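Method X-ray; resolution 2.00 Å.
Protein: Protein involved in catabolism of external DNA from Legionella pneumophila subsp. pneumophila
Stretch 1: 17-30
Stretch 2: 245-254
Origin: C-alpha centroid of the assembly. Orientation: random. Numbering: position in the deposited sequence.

Stretch 1 17-30: VIKHITLTRLLAYL
Stretch 2 (245-254) PPYTFPSEIK

Residues 17-30 are helical throughout, continuing a helix that begins earlier in the chain, with i to i+4 bonds such as Tyr 29 N to Arg 25 O at 3.0 Å. Residues 245-248 form an extended lead-in and a turn; 249-254 open a second helix. Pro 246 (phi/psi -66/149) enters a type II beta turn, Tyr 247 and Thr 248 take -36/117 and 86/-6, and Phe 249 N closes it on Pro 246 O at 3.1 Å.

The helix axes approach to 11.1 Å with 144° between their N-to-C directions, so the two helices run roughly antiparallel. The register follows from the CA-CA pairs: Thr 22 to Ile 253 at 7.3 Å, Arg 25 to Phe 249 at 7.6 Å, Tyr 29 to Pro 246 at 6.9 Å. Together the stretches bury 492 Å².

The closest carbon-carbon contact is at Pro 246, where CB lies 3.3 Å from Tyr 29 CD2; its CA-to-CB bond points toward the first helix and its ring (C-gamma exo) lodges between Tyr 29 and Leu 26. Tyr 29 (chi1 t, chi2 79°) presents a face: Pro 246 CB lies 3.3 Å from its ring centroid, 15° off the normal, a CH-pi contact. Leu 26 (m, t) brings CD2 to 3.5 Å from Pro 246 CD. The same methyl lies over one face of the Phe 249 ring, 4.0 Å from CE1, and so sits in the notch formed where the proline ring meets the phenylalanine side chain.

Phe 249 (t, chi2 83°) leaves its backbone sideways, but its ring reaches inward. Arg 25 CB meets the ring edge, 4.2 Å from Phe 249 CE1, while Thr 22 CG2 approaches Phe 249 CZ obliquely at 3.8 Å. Thr 22 (m) turns its hydroxyl back to its own helix, OG1 donating to Ile 18 O at 2.7 Å; OG1 also lies 3.7 Å from Ile 253 CD1. That methyl, carried by a t, p side chain, reaches Ile 18 CD1 (t, p) at a looser 4.4 Å.

The CA-to-CB bonds of Arg 25 and Glu 252 each point toward the other stretch. Arg 25 (chi1 m, chi2 -90°, chi3 31°, chi4 105°) donates from NE to OE1 of Glu 252 (chi1 m, chi2 t, chi3 -23°) at 2.9 Å, N-H...O 137°, a salt bridge met at the guanidinium edge. Water 1 weakly links Glu 252 OE1 (3.3 Å) with Arg 25 O (3.5 Å).

At the Tyr 29 end, its OH lies 3.5 Å from Tyr 247 CB, although the Tyr 247 ring leads away. Water 2 joins these residues, 2.5 Å from Tyr 29 OH and accepting from Tyr 247 N at 3.0 Å.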

# COMPACT_ATOMS: atom_id res chain seq x y z
N VAL A 17 0.97 5.33 -6.45
CA VAL A 17 2.36 5.10 -6.80
C VAL A 17 3.20 4.85 -5.54
O VAL A 17 3.89 3.80 -5.43
CB VAL A 17 2.97 6.26 -7.63
CG1 VAL A 17 4.50 6.05 -7.82
CG2 VAL A 17 2.28 6.34 -8.99
N ILE A 18 3.13 5.77 -4.57
CA ILE A 18 3.93 5.56 -3.37
C ILE A 18 3.48 4.35 -2.55
O ILE A 18 4.31 3.57 -2.02
CB ILE A 18 4.10 6.83 -2.49
CG1 ILE A 18 4.98 6.51 -1.25
CG2 ILE A 18 2.76 7.36 -2.01
CD1 ILE A 18 6.45 6.00 -1.58
N LYS A 19 2.18 4.15 -2.45
CA LYS A 19 1.67 2.98 -1.71
C LYS A 19 2.12 1.65 -2.35
O LYS A 19 2.53 0.70 -1.64
CB LYS A 19 0.14 3.12 -1.56
CG LYS A 19 -0.69 1.92 -1.79
CD LYS A 19 -2.22 2.19 -1.74
CE LYS A 19 -2.63 3.59 -2.19
NZ LYS A 19 -4.11 3.73 -2.23
N HIS A 20 2.05 1.56 -3.67
CA HIS A 20 2.37 0.30 -4.34
C HIS A 20 3.87 0.02 -4.41
O HIS A 20 4.28 -1.12 -4.30
CB HIS A 20 1.72 0.23 -5.71
CG HIS A 20 0.22 0.10 -5.65
ND1 HIS A 20 -0.61 0.59 -6.63
CD2 HIS A 20 -0.60 -0.48 -4.73
CE1 HIS A 20 -1.87 0.31 -6.33
NE2 HIS A 20 -1.89 -0.33 -5.18
N ILE A 21 4.70 1.05 -4.57
CA ILE A 21 6.13 0.83 -4.52
C ILE A 21 6.50 0.36 -3.12
O ILE A 21 7.31 -0.57 -2.98
CB ILE A 21 6.94 2.12 -4.86
CG1 ILE A 21 6.61 2.54 -6.30
CG2 ILE A 21 8.46 1.87 -4.67
CD1 ILE A 21 7.16 3.93 -6.70
N THR A 22 5.91 1.02 -2.10
CA THR A 22 6.09 0.60 -0.69
C THR A 22 5.74 -0.87 -0.52
O THR A 22 6.53 -1.63 0.02
CB THR A 22 5.27 1.47 0.26
OG1 THR A 22 5.77 2.82 0.18
CG2 THR A 22 5.43 0.99 1.70
N LEU A 23 4.56 -1.27 -0.98
CA LEU A 23 4.17 -2.68 -0.97
C LEU A 23 5.24 -3.57 -1.64
O LEU A 23 5.65 -4.58 -1.06
CB LEU A 23 2.81 -2.85 -1.68
CG LEU A 23 2.29 -4.28 -1.83
CD1 LEU A 23 2.16 -5.03 -0.49
CD2 LEU A 23 0.91 -4.26 -2.57
N THR A 24 5.71 -3.21 -2.83
CA THR A 24 6.69 -4.05 -3.53
C THR A 24 7.97 -4.24 -2.72
O THR A 24 8.56 -5.33 -2.75
CB THR A 24 7.01 -3.60 -4.98
OG1 THR A 24 7.80 -2.41 -4.99
CG2 THR A 24 5.72 -3.41 -5.83
N ARG A 25 8.39 -3.21 -1.98
CA ARG A 25 9.66 -3.27 -1.22
C ARG A 25 9.43 -4.17 -0.01
O ARG A 25 10.30 -4.98 0.35
CB ARG A 25 10.11 -1.86 -0.79
CG ARG A 25 10.35 -0.92 -1.98
CD ARG A 25 11.79 -0.94 -2.53
NE ARG A 25 12.54 -2.20 -2.42
CZ ARG A 25 12.79 -3.03 -3.44
NH1 ARG A 25 12.32 -2.82 -4.65
NH2 ARG A 25 13.49 -4.11 -3.23
N LEU A 26 8.23 -4.09 0.58
CA LEU A 26 7.90 -4.94 1.73
C LEU A 26 7.85 -6.40 1.32
O LEU A 26 8.39 -7.25 2.02
CB LEU A 26 6.57 -4.50 2.38
CG LEU A 26 6.62 -3.09 3.01
CD1 LEU A 26 5.24 -2.73 3.49
CD2 LEU A 26 7.65 -3.04 4.20
N LEU A 27 7.24 -6.68 0.16
CA LEU A 27 7.13 -8.05 -0.37
C LEU A 27 8.50 -8.62 -0.74
O LEU A 27 8.80 -9.76 -0.39
CB LEU A 27 6.21 -8.08 -1.59
CG LEU A 27 4.71 -7.83 -1.27
CD1 LEU A 27 3.99 -7.63 -2.58
CD2 LEU A 27 4.07 -8.95 -0.49
N ALA A 28 9.33 -7.80 -1.38
CA ALA A 28 10.70 -8.16 -1.73
C ALA A 28 11.51 -8.53 -0.50
O ALA A 28 12.33 -9.46 -0.56
CB ALA A 28 11.40 -7.03 -2.49
N TYR A 29 11.29 -7.84 0.63
CA TYR A 29 12.06 -8.16 1.84
C TYR A 29 11.60 -9.44 2.47
O TYR A 29 12.42 -10.33 2.81
CB TYR A 29 11.91 -7.08 2.90
CG TYR A 29 12.65 -7.42 4.19
CD1 TYR A 29 14.04 -7.23 4.28
CD2 TYR A 29 11.97 -7.91 5.32
CE1 TYR A 29 14.73 -7.51 5.46
CE2 TYR A 29 12.66 -8.20 6.51
CZ TYR A 29 14.04 -7.97 6.58
OH TYR A 29 14.75 -8.24 7.75
N LEU A 30 10.28 -9.55 2.64
CA LEU A 30 9.73 -10.66 3.42
C LEU A 30 9.90 -12.00 2.75
O LEU A 30 10.04 -13.03 3.43
CB LEU A 30 8.27 -10.42 3.77
CG LEU A 30 8.00 -9.37 4.86
CD1 LEU A 30 6.49 -9.22 5.01
CD2 LEU A 30 8.61 -9.80 6.15
N PRO A 245 8.88 -2.37 10.56
CA PRO A 245 9.40 -2.30 9.21
C PRO A 245 10.72 -3.08 9.06
O PRO A 245 11.46 -3.25 10.06
CB PRO A 245 9.64 -0.80 9.00
CG PRO A 245 9.92 -0.27 10.40
CD PRO A 245 8.95 -1.06 11.27
N PRO A 246 10.99 -3.57 7.84
CA PRO A 246 12.19 -4.36 7.59
C PRO A 246 13.45 -3.56 7.74
O PRO A 246 13.46 -2.31 7.58
CB PRO A 246 12.04 -4.76 6.13
CG PRO A 246 10.52 -4.64 5.85
CD PRO A 246 10.19 -3.40 6.62
N TYR A 247 14.46 -4.31 8.16
CA TYR A 247 15.85 -4.01 7.92
C TYR A 247 16.12 -3.39 6.55
O TYR A 247 15.91 -4.02 5.49
CB TYR A 247 16.65 -5.33 8.01
CG TYR A 247 18.14 -5.13 8.19
CD1 TYR A 247 18.65 -4.33 9.23
CD2 TYR A 247 19.06 -5.75 7.32
CE1 TYR A 247 20.03 -4.14 9.39
CE2 TYR A 247 20.44 -5.57 7.47
CZ TYR A 247 20.92 -4.77 8.51
OH TYR A 247 22.27 -4.60 8.66
N THR A 248 16.62 -2.16 6.61
CA THR A 248 17.06 -1.39 5.45
C THR A 248 15.94 -0.62 4.75
O THR A 248 16.20 0.18 3.84
CB THR A 248 17.86 -2.22 4.40
OG1 THR A 248 16.94 -3.04 3.65
CG2 THR A 248 18.96 -3.09 5.06
N PHE A 249 14.69 -0.83 5.17
CA PHE A 249 13.55 -0.17 4.51
C PHE A 249 13.57 1.36 4.63
O PHE A 249 13.30 2.04 3.66
CB PHE A 249 12.21 -0.74 5.06
CG PHE A 249 11.01 -0.04 4.51
CD1 PHE A 249 10.49 -0.40 3.27
CD2 PHE A 249 10.41 0.99 5.22
CE1 PHE A 249 9.36 0.25 2.76
CE2 PHE A 249 9.31 1.66 4.72
CZ PHE A 249 8.78 1.30 3.47
N PRO A 250 13.84 1.92 5.85
CA PRO A 250 13.97 3.38 5.95
C PRO A 250 14.90 4.02 4.92
O PRO A 250 14.51 5.01 4.31
CB PRO A 250 14.45 3.59 7.40
CG PRO A 250 13.74 2.52 8.15
CD PRO A 250 13.91 1.30 7.19
N SER A 251 16.09 3.47 4.67
CA SER A 251 16.96 4.08 3.69
C SER A 251 16.53 3.79 2.25
O SER A 251 16.68 4.68 1.40
CB SER A 251 18.45 3.74 3.91
OG SER A 251 18.63 2.33 3.89
N GLU A 252 16.00 2.61 1.94
CA GLU A 252 15.46 2.40 0.60
C GLU A 252 14.34 3.38 0.32
O GLU A 252 14.30 3.98 -0.74
CB GLU A 252 14.86 1.00 0.42
CG GLU A 252 15.89 -0.12 0.47
CD GLU A 252 15.35 -1.43 -0.06
OE1 GLU A 252 14.11 -1.62 -0.07
OE2 GLU A 252 16.18 -2.28 -0.44
N ILE A 253 13.40 3.52 1.26
CA ILE A 253 12.20 4.31 0.98
C ILE A 253 12.52 5.82 0.82
O ILE A 253 11.84 6.51 0.09
CB ILE A 253 11.13 4.07 2.04
CG1 ILE A 253 9.75 4.30 1.42
CG2 ILE A 253 11.43 4.88 3.32
CD1 ILE A 253 9.42 3.29 0.30
N LYS A 254 13.60 6.27 1.45
CA LYS A 254 14.12 7.62 1.25
C LYS A 254 14.55 7.87 -0.20
O LYS A 254 14.24 8.92 -0.76
CB LYS A 254 15.30 7.87 2.21
CG LYS A 254 15.81 9.34 2.25
CD LYS A 254 16.94 9.48 3.29
CE LYS A 254 17.58 10.88 3.32
NZ LYS A 254 18.15 11.14 1.97
O HOH W 1 12.92 -3.69 2.26
O HOH W 2 13.89 -6.87 9.60